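Local coordinates for vacuolar protein sorting 29 (PDB 2A22), which probably serves in retromer-type vesicular protein sorting, as a VPS29-family protein built on the calcineurin-like phosphoesterase fold, at residues 126-130 with 131-135; 117-120 with 121-125; 66-69 with 70-73. One frame throughout, in Å; residues are numbered along the deposited sequence.

How the contacts relate
Contacts 2 and 1 follow one another along the chain between strand 114-119 and helix 130-140: residues 117-125 leave the strand and turn, and residues 126-135 turn again and enter the helix. Their centres lie about 9 Å apart and they touch, with Trp127 NE1 2.8 Å from Asn122 O and Ser132 OG 3.1 Å from Leu125 O, both probable hydrogen bonds. Contact 2 carries His120, which with Asp87 and His149 faces a vacant point that may be an empty metal site. Contact 3, at the start of helix 68-77, stands apart, its centre about 21 Å from that of contact 2 and about 29 Å from that of contact 1.

Contact 1: 126-130 with 131-135; sequences PWDDP and GSLEQ
With CG anti to the backbone N (chi1 180°) and the carboxylate turned roughly crosswise about the CB-CG bond, Asp129 brings OD2 back over the start of helix 130-140, while Leu133, its CG beside its own backbone N (chi1 -80°), leans against the carbonyl of Asp129. The motif is a helix N-cap entered from a type II beta turn, Pro126 to Asp129, in the loop after strand 114-119. That turn is closed by Asp129 N donating to Pro126 O at 3.1 Å, and the peptide bond before Pro126 is cis. Asp129 OD2 accepts from Ser132 N at 2.8 Å with its anti lone pair, the one directed away from OD1, and the N-H...O angle of 149° leaves this capping bond somewhat bent. Gly131 N stands at the same distance from OD2, 2.8 Å. The backbone then takes over: Leu133 N donates to Asp129 O at 2.6 Å, and Glu134 N to Pro130 O at 2.8 Å. A negative carboxylate at this helix end would probably be favoured by the helix dipole.

Around the cap, Leu133 reaches inward to Leu145, Thr147 and Phe163 of the neighbouring strands, which places the first turn of the helix against the sheet. Asp128 OD2 is hydrogen-bonded to Thr150 OG1. Glu134 OE2 forms a salt bridge with Arg138 and a hydrogen bond with Asn159 ND2. The Leu133 branch lies against two backbone carbonyls, CG 3.5 Å from Asp129 O and CD1 4.0 Å from Asp128 O.

Contact 2: 117-120 with 121-125; sequences GLMH and GNQVL
Met119 and Gln123 supply the van der Waals part of this turn after strand 114-119: the two side chains run past each other in opposite directions, and Met119 CE lies against the amide, 3.5 Å from Gln123 CD. Met119 gets there with CG between its backbone N and carbonyl carbon (chi1 59°) and a bend at chi3 of -16°. Its SD is also 4.4 Å from Val124 CG2, a loose apolar contact; both side chains pack on Trp136 of helix 130-140.

The polar bonds centre on the Gln123 amide. Its OE1 accepts from Gly121 N at 2.8 Å, with the donor in the carbonyl plane, and NE2 donates to a water that also accepts from His120 N at 2.8 Å. The side chain thus spans two successive backbone N-H groups, one directly and one through water, which fixes the amide's rotation. A type I beta turn, closed by Val124 N to Gly121 O at 3.0 Å, carries Gln123.

Gly121 has a positive phi (111°), a conformation suited to glycine.

The His120 ring is held through ND1 by Thr62 O, with NE2 toward His149 ND1 and, weakly, Asp87. In the calcineurin-like phosphoesterase fold such a cluster is consistent with a possible metal site, vacant here, while Gln123 takes up the backbone N-H groups beside it.

Contact 3: 66-69 with 70-73; sequences CSQE and YVEM
Ser67 and Tyr70 meet at the N-cap of helix 68-77, where Ser67 OG accepts from Tyr70 N in a weak capping bond of 3.3 Å. The hydroxyl takes that place because OG is anti to the backbone N (chi1 162°), and there it also lies near the plane of the Tyr70 ring at its edge, 3.5 Å from CD1. Ser67 O receives Val71 N at 2.9 Å and 164°, the first regular helical bond; Tyr70 N, at 2.8 Å, adds a weak one.

The i to i+4 series continues with Glu72 N to Gln68 O and Met73 N to Glu69 O. Glu69 runs beside Tyr70 in the same direction, its OE2 3.7 Å from ring atom CE1, with carboxylate and ring planes 29° apart. Gln68 and Glu72 cross at about a right angle, and Gln68 NE2 donates to a water whose further link to Glu72 OE2 is doubtful.

Further out, Gln68 OE1 accepts from Phe93 N, which positions the amide, while Tyr70 packs on Ile36 and Glu42. The helix lies in the crossover connection of a beta-alpha-beta unit, between strand 58-61 and strand 81-83, and this cap begins it after the loop from the first strand.

Contact 1: 126-130 with 131-135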
loop_
_atom_site.group_PDB
_atom_site.type_symbol
_atom_site.label_atom_id
_atom_site.label_comp_id
_atom_site.label_asym_id
_atom_site.label_seq_id
_atom_site.Cartn_x
_atom_site.Cartn_y
_atom_site.Cartn_z
ATOM N N PRO A 126 8.845 16.491 -6.920
ATOM C CA PRO A 126 9.648 15.281 -7.150
ATOM C C PRO A 126 9.127 14.121 -6.310
ATOM O O PRO A 126 8.450 14.344 -5.295
ATOM C CB PRO A 126 11.045 15.664 -6.649
ATOM C CG PRO A 126 10.985 17.131 -6.290
ATOM C CD PRO A 126 9.556 17.499 -6.111
ATOM N N TRP A 127 9.450 12.899 -6.731
ATOM C CA TRP A 127 9.009 11.688 -6.044
ATOM C C TRP A 127 9.367 11.670 -4.562
ATOM O O TRP A 127 10.479 12.038 -4.181
ATOM C CB TRP A 127 9.553 10.455 -6.762
ATOM C CG TRP A 127 8.992 10.299 -8.162
ATOM C CD1 TRP A 127 7.714 10.562 -8.567
ATOM C CD2 TRP A 127 9.691 9.837 -9.325
ATOM N NE1 TRP A 127 7.571 10.298 -9.909
ATOM C CE2 TRP A 127 8.764 9.839 -10.399
ATOM C CE3 TRP A 127 11.007 9.424 -9.565
ATOM C CZ2 TRP A 127 9.111 9.435 -11.703
ATOM C CZ3 TRP A 127 11.357 9.021 -10.858
ATOM C CH2 TRP A 127 10.405 9.025 -11.912
ATOM N N ASP A 128 8.393 11.275 -3.743
ATOM C CA ASP A 128 8.526 11.199 -2.288
ATOM C C ASP A 128 8.815 12.524 -1.585
ATOM O O ASP A 128 9.179 12.530 -0.406
ATOM C CB ASP A 128 9.579 10.141 -1.882
ATOM C CG ASP A 128 8.985 8.744 -1.743
ATOM O OD1 ASP A 128 7.743 8.612 -1.630
ATOM O OD2 ASP A 128 9.766 7.772 -1.739
ATOM N N ASP A 129 8.665 13.645 -2.289
ATOM C CA ASP A 129 8.915 14.951 -1.663
ATOM C C ASP A 129 7.807 15.280 -0.659
ATOM O O ASP A 129 6.637 15.394 -1.039
ATOM C CB ASP A 129 9.038 16.067 -2.706
ATOM C CG ASP A 129 9.295 17.445 -2.068
ATOM O OD1 ASP A 129 10.465 17.888 -2.049
ATOM O OD2 ASP A 129 8.328 18.071 -1.570
ATOM N N PRO A 130 8.177 15.457 0.619
ATOM C CA PRO A 130 7.198 15.671 1.703
ATOM C C PRO A 130 6.243 16.810 1.389
ATOM O O PRO A 130 5.031 16.682 1.633
ATOM C CB PRO A 130 8.078 16.016 2.900
ATOM C CG PRO A 130 9.345 15.294 2.618
ATOM C CD PRO A 130 9.556 15.459 1.138
ATOM N N GLY A 131 6.792 17.887 0.818
ATOM C CA GLY A 131 6.016 19.058 0.426
ATOM C C GLY A 131 5.049 18.743 -0.697
ATOM O O GLY A 131 3.898 19.176 -0.677
ATOM N N SER A 132 5.509 17.981 -1.680
ATOM C CA SER A 132 4.635 17.602 -2.770
ATOM C C SER A 132 3.603 16.561 -2.281
ATOM O O SER A 132 2.395 16.616 -2.613
ATOM C CB SER A 132 5.464 17.109 -3.940
ATOM O OG SER A 132 4.648 16.947 -5.088
ATOM N N LEU A 133 4.064 15.643 -1.441
ATOM C CA LEU A 133 3.148 14.680 -0.826
ATOM C C LEU A 133 2.047 15.405 -0.081
ATOM O O LEU A 133 0.858 15.082 -0.232
ATOM C CB LEU A 133 3.888 13.722 0.102
ATOM C CG LEU A 133 4.594 12.580 -0.627
ATOM C CD1 LEU A 133 5.319 11.735 0.401
ATOM C CD2 LEU A 133 3.634 11.716 -1.500
ATOM N N GLU A 134 2.446 16.414 0.691
ATOM C CA GLU A 134 1.488 17.209 1.459
ATOM C C GLU A 134 0.477 17.969 0.581
ATOM O O GLU A 134 -0.676 18.121 0.961
ATOM C CB GLU A 134 2.193 18.153 2.430
ATOM C CG GLU A 134 1.242 18.643 3.536
ATOM C CD GLU A 134 1.856 19.689 4.460
ATOM O OE1 GLU A 134 2.853 20.351 4.063
ATOM O OE2 GLU A 134 1.322 19.850 5.582
ATOM N N GLN A 135 0.906 18.405 -0.600
ATOM C CA GLN A 135 -0.007 19.042 -1.560
ATOM C C GLN A 135 -1.059 18.068 -2.082
ATOM O O GLN A 135 -2.205 18.446 -2.352
ATOM C CB GLN A 135 0.791 19.665 -2.705
ATOM C CG GLN A 135 1.853 20.649 -2.159
ATOM C CD GLN A 135 2.501 21.505 -3.237
ATOM O OE1 GLN A 135 1.866 22.414 -3.782
ATOM N NE2 GLN A 135 3.782 21.227 -3.544
#

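Contact 2: 117-120 with 121-125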
loop_
_atom_site.group_PDB
_atom_site.type_symbol
_atom_site.label_atom_id
_atom_site.label_comp_id
_atom_site.label_asym_id
_atom_site.label_seq_id
_atom_site.Cartn_x
_atom_site.Cartn_y
_atom_site.Cartn_z
ATOM N N GLY A 117 -6.211 8.490 1.558
ATOM C CA GLY A 117 -5.886 8.686 0.147
ATOM C C GLY A 117 -4.905 7.619 -0.313
ATOM O O GLY A 117 -3.989 7.255 0.434
ATOM N N LEU A 118 -5.110 7.123 -1.531
ATOM C CA LEU A 118 -4.301 6.053 -2.136
ATOM C C LEU A 118 -3.965 6.408 -3.595
ATOM O O LEU A 118 -4.871 6.691 -4.389
ATOM C CB LEU A 118 -5.069 4.738 -2.121
ATOM C CG LEU A 118 -4.389 3.550 -2.822
ATOM C CD1 LEU A 118 -3.192 3.089 -1.988
ATOM C CD2 LEU A 118 -5.431 2.432 -2.986
ATOM N N MET A 119 -2.676 6.439 -3.928
ATOM C CA MET A 119 -2.258 6.719 -5.287
ATOM C C MET A 119 -0.865 6.136 -5.522
ATOM O O MET A 119 -0.128 5.959 -4.583
ATOM C CB MET A 119 -2.302 8.228 -5.577
ATOM C CG MET A 119 -1.418 9.088 -4.675
ATOM S SD MET A 119 -1.288 10.829 -5.229
ATOM C CE MET A 119 -1.905 10.660 -6.907
ATOM N N HIS A 120 -0.514 5.834 -6.770
ATOM C CA HIS A 120 0.762 5.196 -7.033
ATOM C C HIS A 120 1.988 6.031 -6.606
ATOM O O HIS A 120 2.948 5.486 -6.054
ATOM C CB HIS A 120 0.882 4.695 -8.489
ATOM C CG HIS A 120 2.176 3.994 -8.753
ATOM N ND1 HIS A 120 2.507 2.801 -8.140
ATOM C CD2 HIS A 120 3.254 4.356 -9.488
ATOM C CE1 HIS A 120 3.728 2.448 -8.508
ATOM N NE2 HIS A 120 4.205 3.377 -9.322
ATOM N N GLY A 121 1.961 7.337 -6.852
ATOM C CA GLY A 121 3.047 8.203 -6.390
ATOM C C GLY A 121 3.955 8.792 -7.455
ATOM O O GLY A 121 4.715 9.730 -7.191
ATOM N N ASN A 122 3.879 8.254 -8.668
ATOM C CA ASN A 122 4.690 8.755 -9.754
ATOM C C ASN A 122 4.214 10.139 -10.191
ATOM O O ASN A 122 4.973 10.890 -10.810
ATOM C CB ASN A 122 4.721 7.761 -10.914
ATOM C CG ASN A 122 3.366 7.587 -11.584
ATOM O OD1 ASN A 122 2.333 7.421 -10.935
ATOM N ND2 ASN A 122 3.376 7.610 -12.897
ATOM N N GLN A 123 2.965 10.463 -9.833
ATOM C CA GLN A 123 2.370 11.795 -10.020
ATOM C C GLN A 123 2.893 12.809 -9.023
ATOM O O GLN A 123 2.572 13.988 -9.133
ATOM C CB GLN A 123 0.847 11.777 -9.838
ATOM C CG GLN A 123 0.083 10.603 -10.487
ATOM C CD GLN A 123 -0.033 9.381 -9.574
ATOM O OE1 GLN A 123 0.804 9.167 -8.683
ATOM N NE2 GLN A 123 -1.059 8.563 -9.811
ATOM N N VAL A 124 3.648 12.356 -8.024
ATOM C CA VAL A 124 4.194 13.257 -6.991
ATOM C C VAL A 124 5.568 13.747 -7.434
ATOM O O VAL A 124 6.480 12.943 -7.624
ATOM C CB VAL A 124 4.291 12.559 -5.603
ATOM C CG1 VAL A 124 4.951 13.471 -4.560
ATOM C CG2 VAL A 124 2.911 12.101 -5.132
ATOM N N LEU A 125 5.714 15.059 -7.610
ATOM C CA LEU A 125 6.944 15.617 -8.201
ATOM C C LEU A 125 7.592 16.706 -7.351
ATOM O O LEU A 125 6.967 17.723 -7.064
ATOM C CB LEU A 125 6.670 16.112 -9.622
ATOM C CG LEU A 125 6.055 15.077 -10.585
ATOM C CD1 LEU A 125 5.540 15.743 -11.859
ATOM C CD2 LEU A 125 7.044 13.933 -10.904
HETATM O O HOH W 1 -2.000 5.865 -9.145
#

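Contact 3: 66-69 with 70-73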
loop_
_atom_site.group_PDB
_atom_site.type_symbol
_atom_site.label_atom_id
_atom_site.label_comp_id
_atom_site.label_asym_id
_atom_site.label_seq_id
_atom_site.Cartn_x
_atom_site.Cartn_y
_atom_site.Cartn_z
ATOM N N CYS A 66 1.007 -5.665 -11.559
ATOM C CA CYS A 66 1.526 -6.125 -12.870
ATOM C C CYS A 66 1.046 -7.492 -13.357
ATOM O O CYS A 66 1.041 -7.756 -14.558
ATOM C CB CYS A 66 3.063 -6.065 -12.910
ATOM S SG CYS A 66 3.761 -4.421 -12.622
ATOM N N SER A 67 0.655 -8.354 -12.427
ATOM C CA SER A 67 0.225 -9.715 -12.737
ATOM C C SER A 67 -1.249 -9.897 -12.399
ATOM O O SER A 67 -1.669 -9.701 -11.231
ATOM C CB SER A 67 1.052 -10.723 -11.923
ATOM O OG SER A 67 0.410 -11.980 -11.877
ATOM N N GLN A 68 -2.029 -10.311 -13.392
ATOM C CA GLN A 68 -3.462 -10.490 -13.183
ATOM C C GLN A 68 -3.733 -11.542 -12.127
ATOM O O GLN A 68 -4.675 -11.398 -11.349
ATOM C CB GLN A 68 -4.207 -10.844 -14.467
ATOM C CG GLN A 68 -5.783 -10.820 -14.295
ATOM C CD GLN A 68 -6.310 -9.432 -13.906
ATOM O OE1 GLN A 68 -5.596 -8.435 -14.050
ATOM N NE2 GLN A 68 -7.573 -9.358 -13.442
ATOM N N GLU A 69 -2.911 -12.593 -12.112
ATOM C CA GLU A 69 -2.965 -13.611 -11.072
ATOM C C GLU A 69 -2.841 -12.965 -9.675
ATOM O O GLU A 69 -3.539 -13.373 -8.744
ATOM C CB GLU A 69 -1.864 -14.670 -11.286
ATOM C CG GLU A 69 -1.824 -15.750 -10.194
ATOM C CD GLU A 69 -0.545 -16.614 -10.183
ATOM O OE1 GLU A 69 0.069 -16.826 -11.244
ATOM O OE2 GLU A 69 -0.154 -17.088 -9.086
ATOM N N TYR A 70 -1.981 -11.949 -9.531
ATOM C CA TYR A 70 -1.794 -11.310 -8.221
ATOM C C TYR A 70 -2.902 -10.269 -7.892
ATOM O O TYR A 70 -3.285 -10.098 -6.733
ATOM C CB TYR A 70 -0.346 -10.806 -8.055
ATOM C CG TYR A 70 0.546 -11.962 -7.661
ATOM C CD1 TYR A 70 0.978 -12.913 -8.604
ATOM C CD2 TYR A 70 0.851 -12.181 -6.324
ATOM C CE1 TYR A 70 1.740 -14.035 -8.207
ATOM C CE2 TYR A 70 1.586 -13.274 -5.930
ATOM C CZ TYR A 70 2.039 -14.182 -6.870
ATOM O OH TYR A 70 2.794 -15.227 -6.433
ATOM N N VAL A 71 -3.452 -9.628 -8.924
ATOM C CA VAL A 71 -4.707 -8.898 -8.782
ATOM C C VAL A 71 -5.781 -9.808 -8.155
ATOM O O VAL A 71 -6.444 -9.447 -7.172
ATOM C CB VAL A 71 -5.183 -8.323 -10.127
ATOM C CG1 VAL A 71 -6.625 -7.834 -10.016
ATOM C CG2 VAL A 71 -4.246 -7.169 -10.597
ATOM N N GLU A 72 -5.915 -11.011 -8.706
ATOM C CA GLU A 72 -6.929 -11.966 -8.245
ATOM C C GLU A 72 -6.658 -12.435 -6.825
ATOM O O GLU A 72 -7.590 -12.596 -6.042
ATOM C CB GLU A 72 -7.051 -13.134 -9.235
ATOM C CG GLU A 72 -7.664 -12.618 -10.572
ATOM C CD GLU A 72 -7.649 -13.613 -11.735
ATOM O OE1 GLU A 72 -6.899 -14.620 -11.723
ATOM O OE2 GLU A 72 -8.411 -13.373 -12.691
ATOM N N MET A 73 -5.382 -12.615 -6.490
ATOM C CA MET A 73 -4.983 -13.020 -5.146
ATOM C C MET A 73 -5.377 -11.909 -4.144
ATOM O O MET A 73 -6.060 -12.171 -3.138
ATOM C CB MET A 73 -3.484 -13.365 -5.116
ATOM C CG MET A 73 -2.884 -13.661 -3.700
ATOM S SD MET A 73 -2.376 -12.155 -2.796
ATOM C CE MET A 73 -1.664 -12.876 -1.288
HETATM O O HOH W 2 -9.525 -11.240 -12.893
#